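Local coordinates for phosphoacetylglucosamine mutase (Aspergillus lentulus, PDB 5O9X), which catalyses the reversible conversion of N-acetylglucosamine 6-phosphate into N-acetylglucosamine 1-phosphate, by way of a bisphosphate intermediate, at residues Y261-Q266 with F379-H384; V357-N360 with H365-H368; I470-D475 with K479-P484; R505-G508 with V513-Y516. The protein carries 1 engineered substitution. All coordinates share one frame; numbering follows the deposited sequence.

Interaction 1: Y261-Q266 with F379-H384; sequences YVKTKQ and FEANGH. With G16 (1,6-di-O-phosphono-alpha-D-glucopyranose), chain B.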
loop_
_atom_site.group_PDB
_atom_site.type_symbol
_atom_site.label_atom_id
_atom_site.label_comp_id
_atom_site.label_asym_id
_atom_site.label_seq_id
_atom_site.Cartn_x
_atom_site.Cartn_y
_atom_site.Cartn_z
ATOM N N TYR A 261 14.110 1.351 -0.501
ATOM C CA TYR A 261 15.533 1.453 -0.280
ATOM C C TYR A 261 15.802 1.731 1.238
ATOM O O TYR A 261 16.625 1.039 1.869
ATOM C CB TYR A 261 16.160 2.581 -1.183
ATOM C CG TYR A 261 17.674 2.767 -0.884
ATOM C CD1 TYR A 261 18.658 2.122 -1.690
ATOM C CD2 TYR A 261 18.096 3.566 0.165
ATOM C CE1 TYR A 261 20.037 2.277 -1.458
ATOM C CE2 TYR A 261 19.456 3.674 0.456
ATOM C CZ TYR A 261 20.404 3.048 -0.394
ATOM O OH TYR A 261 21.731 3.204 -0.091
ATOM N N VAL A 262 15.132 2.730 1.822
ATOM C CA VAL A 262 15.418 3.115 3.197
ATOM C C VAL A 262 15.117 1.947 4.158
ATOM O O VAL A 262 15.897 1.639 5.067
ATOM C CB VAL A 262 14.631 4.391 3.528
ATOM C CG1 VAL A 262 14.765 4.764 5.017
ATOM C CG2 VAL A 262 15.241 5.590 2.729
ATOM N N LYS A 263 13.942 1.345 3.989
ATOM C CA LYS A 263 13.544 0.240 4.872
ATOM C C LYS A 263 14.443 -1.016 4.737
ATOM O O LYS A 263 14.791 -1.618 5.771
ATOM C CB LYS A 263 12.087 -0.086 4.551
ATOM C CG LYS A 263 11.546 -1.358 5.303
ATOM C CD LYS A 263 11.439 -1.176 6.837
ATOM C CE LYS A 263 11.044 -2.477 7.521
ATOM N NZ LYS A 263 11.211 -2.344 9.018
ATOM N N THR A 264 14.799 -1.430 3.499
ATOM C CA THR A 264 15.563 -2.686 3.325
ATOM C C THR A 264 17.022 -2.454 3.691
ATOM O O THR A 264 17.642 -3.333 4.256
ATOM C CB THR A 264 15.494 -3.223 1.846
ATOM O OG1 THR A 264 15.866 -2.183 0.926
ATOM C CG2 THR A 264 14.036 -3.631 1.546
ATOM N N LYS A 265 17.573 -1.281 3.371
ATOM C CA LYS A 265 18.976 -1.005 3.714
ATOM C C LYS A 265 19.173 -0.380 5.089
ATOM O O LYS A 265 20.334 -0.298 5.579
ATOM C CB LYS A 265 19.601 -0.045 2.664
ATOM C CG LYS A 265 19.537 -0.498 1.193
ATOM C CD LYS A 265 20.532 -1.608 0.975
ATOM C CE LYS A 265 20.619 -2.095 -0.491
ATOM N NZ LYS A 265 22.032 -1.779 -0.872
ATOM N N GLN A 266 18.089 0.117 5.713
ATOM C CA GLN A 266 18.179 0.798 7.031
ATOM C C GLN A 266 19.225 1.923 7.052
ATOM O O GLN A 266 20.135 1.941 7.912
ATOM C CB GLN A 266 18.422 -0.187 8.205
ATOM C CG GLN A 266 17.258 -1.204 8.319
ATOM C CD GLN A 266 17.290 -2.108 9.573
ATOM O OE1 GLN A 266 18.042 -1.885 10.490
ATOM N NE2 GLN A 266 16.425 -3.114 9.615
ATOM N N PHE A 379 -0.873 -1.047 9.398
ATOM C CA PHE A 379 0.331 -0.706 8.600
ATOM C C PHE A 379 1.199 -1.944 8.376
ATOM O O PHE A 379 1.264 -2.759 9.290
ATOM C CB PHE A 379 1.131 0.441 9.271
ATOM C CG PHE A 379 0.541 1.808 9.025
ATOM C CD1 PHE A 379 1.086 2.642 8.078
ATOM C CD2 PHE A 379 -0.603 2.234 9.755
ATOM C CE1 PHE A 379 0.538 3.903 7.812
ATOM C CE2 PHE A 379 -1.189 3.487 9.502
ATOM C CZ PHE A 379 -0.572 4.316 8.532
ATOM N N GLU A 380 1.912 -2.041 7.244
ATOM C CA GLU A 380 2.990 -2.964 7.110
ATOM C C GLU A 380 4.222 -2.188 7.455
ATOM O O GLU A 380 4.209 -0.942 7.294
ATOM C CB GLU A 380 3.049 -3.490 5.652
ATOM C CG GLU A 380 1.796 -4.341 5.384
ATOM C CD GLU A 380 1.805 -4.905 3.975
ATOM O OE1 GLU A 380 1.485 -4.162 3.021
ATOM O OE2 GLU A 380 2.136 -6.071 3.827
ATOM N N ALA A 381 5.266 -2.876 7.949
ATOM C CA ALA A 381 6.523 -2.216 8.313
ATOM C C ALA A 381 7.073 -1.373 7.167
ATOM O O ALA A 381 7.761 -0.379 7.413
ATOM C CB ALA A 381 7.569 -3.317 8.796
ATOM N N ASN A 382 6.845 -1.816 5.912
ATOM C CA ASN A 382 7.402 -1.139 4.735
ATOM C C ASN A 382 6.727 0.228 4.499
ATOM O O ASN A 382 7.111 0.953 3.567
ATOM C CB ASN A 382 7.229 -2.034 3.448
ATOM C CG ASN A 382 5.767 -2.315 3.087
ATOM O OD1 ASN A 382 4.894 -1.521 3.368
ATOM N ND2 ASN A 382 5.509 -3.448 2.429
ATOM N N GLY A 383 5.664 0.541 5.277
ATOM C CA GLY A 383 5.029 1.898 5.193
ATOM C C GLY A 383 3.721 1.981 4.412
ATOM O O GLY A 383 3.141 3.052 4.276
ATOM N N HIS A 384 3.200 0.854 3.966
ATOM C CA HIS A 384 1.776 0.809 3.571
ATOM C C HIS A 384 0.869 0.869 4.747
ATOM O O HIS A 384 1.165 0.278 5.810
ATOM C CB HIS A 384 1.496 -0.555 2.933
ATOM C CG HIS A 384 1.622 -0.537 1.462
ATOM N ND1 HIS A 384 0.643 0.027 0.637
ATOM C CD2 HIS A 384 2.609 -0.976 0.647
ATOM C CE1 HIS A 384 1.015 -0.141 -0.634
ATOM N NE2 HIS A 384 2.200 -0.741 -0.653
HETATM C C1 G16 B . 3.090 -4.702 -2.443
HETATM C C2 G16 B . 1.872 -4.913 -1.550
HETATM C C3 G16 B . 2.297 -4.871 -0.047
HETATM C C4 G16 B . 3.395 -5.856 0.314
HETATM C C5 G16 B . 4.581 -5.591 -0.604
HETATM C C6 G16 B . 5.650 -6.659 -0.580
HETATM O O1 G16 B . 3.630 -3.401 -2.192
HETATM O O2 G16 B . 0.784 -3.970 -1.803
HETATM O O3 G16 B . 1.151 -5.015 0.694
HETATM O O4 G16 B . 3.902 -5.749 1.716
HETATM O O5 G16 B . 4.203 -5.661 -1.999
HETATM O O6 G16 B . 4.997 -7.940 -1.002
HETATM P P G16 B . 5.924 -9.260 -1.181
HETATM O O1P G16 B . 6.769 -9.447 0.100
HETATM O O2P G16 B . 6.884 -9.005 -2.368
HETATM O O3P G16 B . 5.006 -10.444 -1.553
HETATM P "P'" G16 B . 3.764 -2.254 -3.353
HETATM O O1X G16 B . 2.545 -2.397 -4.304
HETATM O O2X G16 B . 5.026 -2.614 -4.202
HETATM O O3X G16 B . 4.018 -0.945 -2.688
#
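Lys263 leans from the last turn of helix 259-265 onto Ala381, bringing its aliphatic end alongside the methyl group, with CE 3.8 Å from Ala381 CB. CG stands anti to the backbone N, and a bend at chi2 (67°) then turns the chain along the loop backbone, so that CD passes Ala381 O at 3.8 Å and CG faces Asn382 CA. No hydrogen bond crosses between the two segments; the lysine's ammonium is taken by a salt bridge with Asp305.

The loop that Lys263 packs against is a type I turn from Glu380 to Gly383. With the sequence Glu-Ala-Asn-Gly-His, it corresponds to the sugar-binding loop of the third domain in alpha-D-phosphohexomutases, while Lys263 comes from the domain before it. The Glu380 carboxylate reaches away from the lysine and takes two neighbouring hydroxyls of the bisphosphate, OE1 receiving O3 at 2.5 Å and OE2 receiving O4 at 2.8 Å. OE2 also accepts from the backbone N of Gly362. Asn382 turns its amide from the helix: OD1 accepts the backbone N of His384 at 3.0 Å, closing an Asx turn, which fixes the amide's rotation and leaves ND2 facing O4 of the ligand in a weak bond. At the end of the loop, the His384 ring meets the phosphate on O1 with its edge, NE2 donating in the ring plane to G16 O3X over 2.7 Å at 158°, while O3 of the sugar lies above one face of the ring.

Interaction 2: V357-N360 with H365-H368; sequences VCTN and HLHH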
loop_
_atom_site.group_PDB
_atom_site.type_symbol
_atom_site.label_atom_id
_atom_site.label_comp_id
_atom_site.label_asym_id
_atom_site.label_seq_id
_atom_site.Cartn_x
_atom_site.Cartn_y
_atom_site.Cartn_z
ATOM N N VAL A 357 -3.435 -8.157 15.732
ATOM C CA VAL A 357 -3.753 -9.352 14.951
ATOM C C VAL A 357 -2.622 -9.385 13.904
ATOM O O VAL A 357 -2.231 -8.328 13.413
ATOM C CB VAL A 357 -5.122 -9.177 14.252
ATOM C CG1 VAL A 357 -5.453 -10.394 13.357
ATOM C CG2 VAL A 357 -6.193 -9.012 15.341
ATOM N N CYS A 358 -2.093 -10.576 13.585
ATOM C CA CYS A 358 -1.062 -10.670 12.559
ATOM C C CYS A 358 -1.702 -11.335 11.375
ATOM O O CYS A 358 -2.364 -12.376 11.523
ATOM C CB CYS A 358 0.134 -11.512 13.131
ATOM S SG CYS A 358 1.533 -11.555 11.979
ATOM N N THR A 359 -1.575 -10.762 10.186
ATOM C CA THR A 359 -2.155 -11.326 8.973
ATOM C C THR A 359 -1.063 -11.604 7.938
ATOM O O THR A 359 0.105 -11.219 8.134
ATOM C CB THR A 359 -3.219 -10.415 8.276
ATOM O OG1 THR A 359 -2.562 -9.297 7.659
ATOM C CG2 THR A 359 -4.282 -9.877 9.285
ATOM N N ASN A 360 -1.447 -12.250 6.848
ATOM C CA ASN A 360 -0.528 -12.396 5.684
ATOM C C ASN A 360 -0.089 -11.027 5.138
ATOM O O ASN A 360 -0.809 -10.039 5.306
ATOM C CB ASN A 360 -1.233 -13.134 4.511
ATOM C CG ASN A 360 -1.435 -14.626 4.778
ATOM O OD1 ASN A 360 -1.138 -15.142 5.859
ATOM N ND2 ASN A 360 -1.972 -15.311 3.783
ATOM N N HIS A 365 -5.251 -8.354 2.892
ATOM C CA HIS A 365 -5.361 -9.113 4.142
ATOM C C HIS A 365 -5.432 -8.246 5.395
ATOM O O HIS A 365 -6.154 -8.594 6.380
ATOM C CB HIS A 365 -4.162 -10.073 4.250
ATOM C CG HIS A 365 -4.091 -11.007 3.075
ATOM N ND1 HIS A 365 -5.077 -11.931 2.800
ATOM C CD2 HIS A 365 -3.151 -11.165 2.119
ATOM C CE1 HIS A 365 -4.745 -12.620 1.722
ATOM N NE2 HIS A 365 -3.580 -12.168 1.279
ATOM N N LEU A 366 -4.623 -7.174 5.437
ATOM C CA LEU A 366 -4.672 -6.334 6.645
ATOM C C LEU A 366 -6.018 -5.631 6.763
ATOM O O LEU A 366 -6.519 -5.502 7.878
ATOM C CB LEU A 366 -3.558 -5.226 6.698
ATOM C CG LEU A 366 -2.143 -5.795 7.009
ATOM C CD1 LEU A 366 -1.400 -6.352 5.760
ATOM C CD2 LEU A 366 -1.275 -4.623 7.546
ATOM N N HIS A 367 -6.513 -5.122 5.634
ATOM C CA HIS A 367 -7.772 -4.369 5.553
ATOM C C HIS A 367 -8.881 -5.283 6.032
ATOM O O HIS A 367 -9.668 -4.891 6.915
ATOM C CB HIS A 367 -8.083 -3.943 4.113
ATOM C CG HIS A 367 -9.417 -3.269 3.960
ATOM N ND1 HIS A 367 -10.469 -3.834 3.263
ATOM C CD2 HIS A 367 -9.880 -2.088 4.454
ATOM C CE1 HIS A 367 -11.517 -3.029 3.335
ATOM N NE2 HIS A 367 -11.191 -1.977 4.068
ATOM N N HIS A 368 -8.901 -6.498 5.487
ATOM C CA HIS A 368 -9.856 -7.571 5.969
ATOM C C HIS A 368 -9.918 -7.730 7.463
ATOM O O HIS A 368 -11.019 -7.747 8.020
ATOM C CB HIS A 368 -9.597 -8.948 5.318
ATOM C CG HIS A 368 -10.640 -10.000 5.639
ATOM N ND1 HIS A 368 -10.513 -10.908 6.683
ATOM C CD2 HIS A 368 -11.801 -10.325 5.006
ATOM C CE1 HIS A 368 -11.563 -11.718 6.702
ATOM N NE2 HIS A 368 -12.357 -11.391 5.692
#
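Thr359 of strand 356-359 and Asn360 just after it run past the first turn of helix 363-370, with CA atoms 6.1 Å apart for Thr359 and Leu366 and 6.0 Å apart for Asn360 and His365, and no hydrogen bond joins the two segments. Thr359 points at the helix with both of its branches. Its CG2 settles near the carbonyl O of His365 at 3.7 Å, whereas OG1, placed by a chi1 of 72° between the backbone N and the carbonyl carbon, lies 3.6 Å from Leu366 CG, the two side chains meeting at a slant. The hydroxyl is held by a bond to the next residue's carbonyl, Asn360 O, at 3.0 Å, with the donor tilted out of the carbonyl plane. That carbonyl O also abuts His365 CB at 3.5 Å and Leu366 CD1.

Asn360 uses its CB rather than its amide. The methylene sits over one face of the His365 imidazole, displaced toward the CD2 side of the ring, in a CH-pi contact 4.0 Å from the ring centroid. Leu366 continues inward onto Val335 and Thr337 of strand 332-337 and onto Glu380, the last a ligand-binding residue.

Here the chain leaves a parallel edge strand and passes through a short loop into a helix that leads on to strand 375-379, the first half of a beta-alpha-beta crossover in the alpha/beta fold of the third domain.

Interaction 3: I470-D475 with K479-P484; sequences IFKAYD and KLESPP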
loop_
_atom_site.group_PDB
_atom_site.type_symbol
_atom_site.label_atom_id
_atom_site.label_comp_id
_atom_site.label_asym_id
_atom_site.label_seq_id
_atom_site.Cartn_x
_atom_site.Cartn_y
_atom_site.Cartn_z
ATOM N N ILE A 470 8.202 -23.722 -4.512
ATOM C CA ILE A 470 8.364 -24.777 -3.482
ATOM C C ILE A 470 8.350 -24.221 -2.021
ATOM O O ILE A 470 8.330 -25.003 -1.055
ATOM C CB ILE A 470 9.606 -25.648 -3.713
ATOM C CG1 ILE A 470 10.875 -24.878 -3.291
ATOM C CG2 ILE A 470 9.669 -26.106 -5.186
ATOM C CD1 ILE A 470 12.147 -25.691 -3.254
ATOM N N PHE A 471 8.400 -22.894 -1.863
ATOM C CA PHE A 471 8.355 -22.269 -0.495
ATOM C C PHE A 471 6.906 -21.916 -0.187
ATOM O O PHE A 471 6.345 -20.975 -0.776
ATOM C CB PHE A 471 9.226 -21.016 -0.458
ATOM C CG PHE A 471 10.681 -21.332 -0.596
ATOM C CD1 PHE A 471 11.464 -21.563 0.557
ATOM C CD2 PHE A 471 11.248 -21.579 -1.879
ATOM C CE1 PHE A 471 12.836 -21.852 0.441
ATOM C CE2 PHE A 471 12.591 -21.893 -1.984
ATOM C CZ PHE A 471 13.382 -22.051 -0.857
ATOM N N LYS A 472 6.267 -22.710 0.671
ATOM C CA LYS A 472 4.796 -22.556 0.924
ATOM C C LYS A 472 4.643 -22.303 2.426
ATOM O O LYS A 472 5.163 -23.074 3.266
ATOM C CB LYS A 472 3.972 -23.772 0.467
ATOM C CG LYS A 472 4.181 -24.126 -1.031
ATOM C CD LYS A 472 3.304 -25.278 -1.585
ATOM C CE LYS A 472 3.432 -26.562 -0.785
ATOM N NZ LYS A 472 4.066 -27.788 -1.368
ATOM N N ALA A 473 4.033 -21.188 2.744
ATOM C CA ALA A 473 3.990 -20.765 4.126
ATOM C C ALA A 473 2.583 -20.770 4.743
ATOM O O ALA A 473 1.599 -20.647 4.036
ATOM C CB ALA A 473 4.639 -19.364 4.252
ATOM N N TYR A 474 2.509 -20.797 6.062
ATOM C CA TYR A 474 1.194 -20.753 6.755
ATOM C C TYR A 474 1.356 -20.035 8.118
ATOM O O TYR A 474 2.489 -19.626 8.467
ATOM C CB TYR A 474 0.581 -22.195 6.873
ATOM C CG TYR A 474 1.454 -23.039 7.798
ATOM C CD1 TYR A 474 1.143 -23.108 9.178
ATOM C CD2 TYR A 474 2.601 -23.719 7.318
ATOM C CE1 TYR A 474 1.931 -23.840 10.085
ATOM C CE2 TYR A 474 3.426 -24.421 8.217
ATOM C CZ TYR A 474 3.084 -24.461 9.571
ATOM O OH TYR A 474 3.882 -25.190 10.420
ATOM N N ASP A 475 0.225 -19.797 8.835
ATOM C CA ASP A 475 0.207 -19.130 10.146
ATOM C C ASP A 475 0.654 -17.676 9.972
ATOM O O ASP A 475 1.699 -17.247 10.516
ATOM C CB ASP A 475 1.047 -19.942 11.177
ATOM C CG ASP A 475 0.989 -19.344 12.588
ATOM O OD1 ASP A 475 0.138 -18.484 12.865
ATOM O OD2 ASP A 475 1.927 -19.589 13.350
ATOM N N LYS A 479 5.505 -19.711 9.139
ATOM C CA LYS A 479 6.143 -21.060 9.092
ATOM C C LYS A 479 6.082 -21.568 7.667
ATOM O O LYS A 479 5.085 -21.325 7.005
ATOM C CB LYS A 479 5.407 -22.009 10.072
ATOM C CG LYS A 479 5.603 -21.583 11.558
ATOM C CD LYS A 479 4.573 -22.383 12.383
ATOM C CE LYS A 479 4.791 -22.334 13.896
ATOM N NZ LYS A 479 4.837 -20.913 14.367
ATOM N N LEU A 480 7.112 -22.324 7.254
ATOM C CA LEU A 480 7.141 -23.020 5.951
ATOM C C LEU A 480 6.621 -24.452 6.075
ATOM O O LEU A 480 7.097 -25.250 6.933
ATOM C CB LEU A 480 8.569 -23.027 5.383
ATOM C CG LEU A 480 8.935 -21.643 4.865
ATOM C CD1 LEU A 480 10.446 -21.627 4.637
ATOM C CD2 LEU A 480 8.170 -21.264 3.590
ATOM N N GLU A 481 5.554 -24.744 5.329
ATOM C CA GLU A 481 5.087 -26.127 5.195
ATOM C C GLU A 481 6.106 -26.873 4.292
ATOM O O GLU A 481 6.385 -28.069 4.465
ATOM C CB GLU A 481 3.677 -26.108 4.525
ATOM C CG GLU A 481 3.367 -27.285 3.585
ATOM C CD GLU A 481 2.315 -26.955 2.549
ATOM O OE1 GLU A 481 1.881 -25.761 2.422
ATOM O OE2 GLU A 481 1.878 -27.911 1.863
ATOM N N SER A 482 6.675 -26.154 3.356
ATOM C CA SER A 482 7.548 -26.725 2.320
ATOM C C SER A 482 8.612 -25.659 1.990
ATOM O O SER A 482 8.290 -24.480 2.058
ATOM C CB SER A 482 6.676 -26.995 1.095
ATOM O OG SER A 482 7.514 -27.453 0.009
ATOM N N PRO A 483 9.857 -26.009 1.647
ATOM C CA PRO A 483 10.359 -27.382 1.445
ATOM C C PRO A 483 10.471 -28.188 2.771
ATOM O O PRO A 483 10.635 -27.606 3.830
ATOM C CB PRO A 483 11.812 -27.155 0.884
ATOM C CG PRO A 483 11.906 -25.705 0.589
ATOM C CD PRO A 483 10.933 -25.011 1.472
ATOM N N PRO A 484 10.328 -29.536 2.697
ATOM C CA PRO A 484 10.302 -30.391 3.912
ATOM C C PRO A 484 11.583 -30.154 4.680
ATOM O O PRO A 484 12.658 -30.067 4.049
ATOM C CB PRO A 484 10.294 -31.837 3.339
ATOM C CG PRO A 484 9.632 -31.654 1.973
ATOM C CD PRO A 484 10.089 -30.307 1.454
HETATM O O HOH W 1 6.315 -26.182 9.288
HETATM O O HOH W 2 3.333 -18.116 15.190
#
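Lys472 and Ser482 pair in the antiparallel hairpin, Lys472 N donating to Ser482 O at 3.0 Å. The Lys472 carbonyl receives Glu481 N at 2.7 Å, nearly head-on, and more weakly Ser482 N, a classic beta bulge. Tyr474 and Lys479 exchange two backbone bonds, and the Ser482 hydroxyl donates to Ile470 O at 2.8 Å.

Tyr474, its CG between backbone N and carbonyl carbon (chi1 66°), swings its ring across the partner strand so that Lys479 CB lies over a face, 3.9 Å from the centroid. Pro483, after a cis peptide bond, sets CG over the Phe471 ring, and the same CG lies 3.9 Å from Ile470 CD1. Leu480 CD2 packs on Phe471 CB at 4.2 Å and on Ala473 CB.

Lys479 NZ forms a salt bridge with Asp475 OD2 at 3.4 Å, weak as a hydrogen bond; a water donates to OD2 and accepts weakly from NZ, and Arg478 takes OD1. Another water links Tyr474 OH to Leu480 O. Lys472 and Glu481 form a long salt bridge.

Phe471 and Leu480 rest on Leu486, Phe471 also on Val536 and Pro483 on Ala539, so the two-stranded sheet lies against helices 486-495 and 522-539 of the same domain.

Interaction 4: R505-G508 with V513-Y516; sequences RASG and VRVY. With G16 (1,6-di-O-phosphono-alpha-D-glucopyranose), chain B.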
loop_
_atom_site.group_PDB
_atom_site.type_symbol
_atom_site.label_atom_id
_atom_site.label_comp_id
_atom_site.label_asym_id
_atom_site.label_seq_id
_atom_site.Cartn_x
_atom_site.Cartn_y
_atom_site.Cartn_z
ATOM N N ARG A 505 9.721 -16.476 3.229
ATOM C CA ARG A 505 8.501 -16.725 2.449
ATOM C C ARG A 505 8.793 -16.169 1.058
ATOM O O ARG A 505 9.617 -15.226 0.891
ATOM C CB ARG A 505 7.246 -16.025 2.972
ATOM C CG ARG A 505 7.461 -14.522 3.294
ATOM C CD ARG A 505 6.138 -13.799 3.674
ATOM N NE ARG A 505 5.303 -13.516 2.492
ATOM C CZ ARG A 505 5.516 -12.507 1.615
ATOM N NH1 ARG A 505 6.583 -11.689 1.695
ATOM N NH2 ARG A 505 4.665 -12.332 0.617
ATOM N N ALA A 506 8.123 -16.766 0.087
ATOM C CA ALA A 506 8.215 -16.332 -1.338
ATOM C C ALA A 506 7.569 -14.947 -1.430
ATOM O O ALA A 506 6.495 -14.658 -0.820
ATOM C CB ALA A 506 7.418 -17.314 -2.234
ATOM N N SER A 507 8.259 -14.057 -2.154
ATOM C CA SER A 507 7.656 -12.795 -2.548
ATOM C C SER A 507 6.586 -13.070 -3.606
ATOM O O SER A 507 6.782 -13.965 -4.468
ATOM C CB SER A 507 8.780 -11.875 -3.148
ATOM O OG SER A 507 8.180 -10.725 -3.759
ATOM N N GLY A 508 5.510 -12.267 -3.573
ATOM C CA GLY A 508 4.465 -12.210 -4.626
ATOM C C GLY A 508 4.556 -10.976 -5.460
ATOM O O GLY A 508 3.569 -10.647 -6.200
ATOM N N VAL A 513 12.860 -15.147 -2.581
ATOM C CA VAL A 513 12.380 -15.480 -1.266
ATOM C C VAL A 513 12.915 -14.390 -0.314
ATOM O O VAL A 513 14.144 -14.115 -0.297
ATOM C CB VAL A 513 12.854 -16.897 -0.832
ATOM C CG1 VAL A 513 12.488 -17.223 0.629
ATOM C CG2 VAL A 513 12.048 -17.882 -1.698
ATOM N N ARG A 514 12.033 -13.945 0.612
ATOM C CA ARG A 514 12.475 -12.951 1.606
ATOM C C ARG A 514 12.799 -13.615 2.919
ATOM O O ARG A 514 12.019 -14.430 3.385
ATOM C CB ARG A 514 11.347 -11.926 1.860
ATOM C CG ARG A 514 10.912 -11.175 0.605
ATOM C CD ARG A 514 10.120 -9.894 0.958
ATOM N NE ARG A 514 9.543 -9.251 -0.268
ATOM C CZ ARG A 514 10.267 -8.568 -1.178
ATOM N NH1 ARG A 514 11.623 -8.492 -1.054
ATOM N NH2 ARG A 514 9.612 -7.995 -2.237
ATOM N N VAL A 515 13.899 -13.178 3.540
ATOM C CA VAL A 515 14.232 -13.626 4.891
ATOM C C VAL A 515 14.192 -12.396 5.778
ATOM O O VAL A 515 14.853 -11.386 5.475
ATOM C CB VAL A 515 15.642 -14.268 4.922
ATOM C CG1 VAL A 515 16.126 -14.515 6.372
ATOM C CG2 VAL A 515 15.599 -15.601 4.098
ATOM N N TYR A 516 13.547 -12.570 6.919
ATOM C CA TYR A 516 13.567 -11.528 7.939
ATOM C C TYR A 516 14.155 -12.154 9.200
ATOM O O TYR A 516 13.854 -13.316 9.533
ATOM C CB TYR A 516 12.088 -11.120 8.179
ATOM C CG TYR A 516 11.970 -10.173 9.393
ATOM C CD1 TYR A 516 12.258 -8.816 9.231
ATOM C CD2 TYR A 516 11.697 -10.676 10.711
ATOM C CE1 TYR A 516 12.186 -7.900 10.352
ATOM C CE2 TYR A 516 11.637 -9.767 11.835
ATOM C CZ TYR A 516 11.898 -8.397 11.627
ATOM O OH TYR A 516 11.889 -7.476 12.713
HETATM C C1 G16 B . 3.090 -4.702 -2.443
HETATM C C2 G16 B . 1.872 -4.913 -1.550
HETATM C C3 G16 B . 2.297 -4.871 -0.047
HETATM C C4 G16 B . 3.395 -5.856 0.314
HETATM C C5 G16 B . 4.581 -5.591 -0.604
HETATM C C6 G16 B . 5.650 -6.659 -0.580
HETATM O O1 G16 B . 3.630 -3.401 -2.192
HETATM O O2 G16 B . 0.784 -3.970 -1.803
HETATM O O3 G16 B . 1.151 -5.015 0.694
HETATM O O4 G16 B . 3.902 -5.749 1.716
HETATM O O5 G16 B . 4.203 -5.661 -1.999
HETATM O O6 G16 B . 4.997 -7.940 -1.002
HETATM P P G16 B . 5.924 -9.260 -1.181
HETATM O O1P G16 B . 6.769 -9.447 0.100
HETATM O O2P G16 B . 6.884 -9.005 -2.368
HETATM O O3P G16 B . 5.006 -10.444 -1.553
HETATM P "P'" G16 B . 3.764 -2.254 -3.353
HETATM O O1X G16 B . 2.545 -2.397 -4.304
HETATM O O2X G16 B . 5.026 -2.614 -4.202
HETATM O O3X G16 B . 4.018 -0.945 -2.688
#
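Arg505 has CG between its own backbone N and carbonyl carbon (chi1 48°) and folds at chi3 (-76°), while Arg514, opposite it in the hairpin, runs extended from CG to NE; the two torsion patterns bring both guanidinium groups to one phosphate, the one on O6 of the bound bisphosphate. The phosphorus lies in the plane of each group, at its edge, so each arginine offers a pair of N-H donors. Arg505 NH1 gives to G16 O1P at 2.8 Å and NH2 to O3P at 2.9 Å, both nearly straight. Arg514 NE gives to O1P at 2.8 Å and NH2 to O2P at 2.9 Å.

Ser507 and Gly508 complete the grip: Ser507 OG donates to G16 O2P at 2.6 Å and Gly508 N to O3P at 2.8 Å. Each terminal oxygen thus takes two bonds from these two segments, which pins the phosphate's rotation. Ser507 CB also lies over a face of the Arg514 guanidinium. The sequence Arg-Ala-Ser-Gly-Thr-Glu begins the phosphate-binding loop characteristic of the C-terminal domain in alpha-D-phosphohexomutases. Second-shell acids hold the arginines, Glu477 at Arg505 NE and Glu510 at Arg514 NH2.

Underneath, the backbones of Arg505 and Arg514 form an antiparallel hydrogen-bonded pair, with Arg514 N 2.7 Å from Arg505 O. Val513, on the other face with Ala506, lays CG1 against that carbonyl at 3.5 Å. Strand 513-518 is the middle one of three, between 501-506 and 458-463, and Val513 and Val515 pack beneath it on helix 522-539.

From the N terminus, interaction 1 comes first, closing a loop of 112 residues between helix 259-265 of the second domain and the sugar-binding loop of the third. Interaction 2 falls within that loop, a short strand-to-helix turn whose Leu366 touches Phe379 and Glu380 of interaction 1. Interactions 3 and 4 follow in series, neither enclosing nor crossing the other. Each closes a short hairpin of the C-terminal domain, and Phe471 of the first packs on Val513 of the second. Interactions 1 and 4 do not touch directly, but both hold the same bisphosphate, one at its sugar hydroxyls and O1 phosphate, the other at its O6 phosphate.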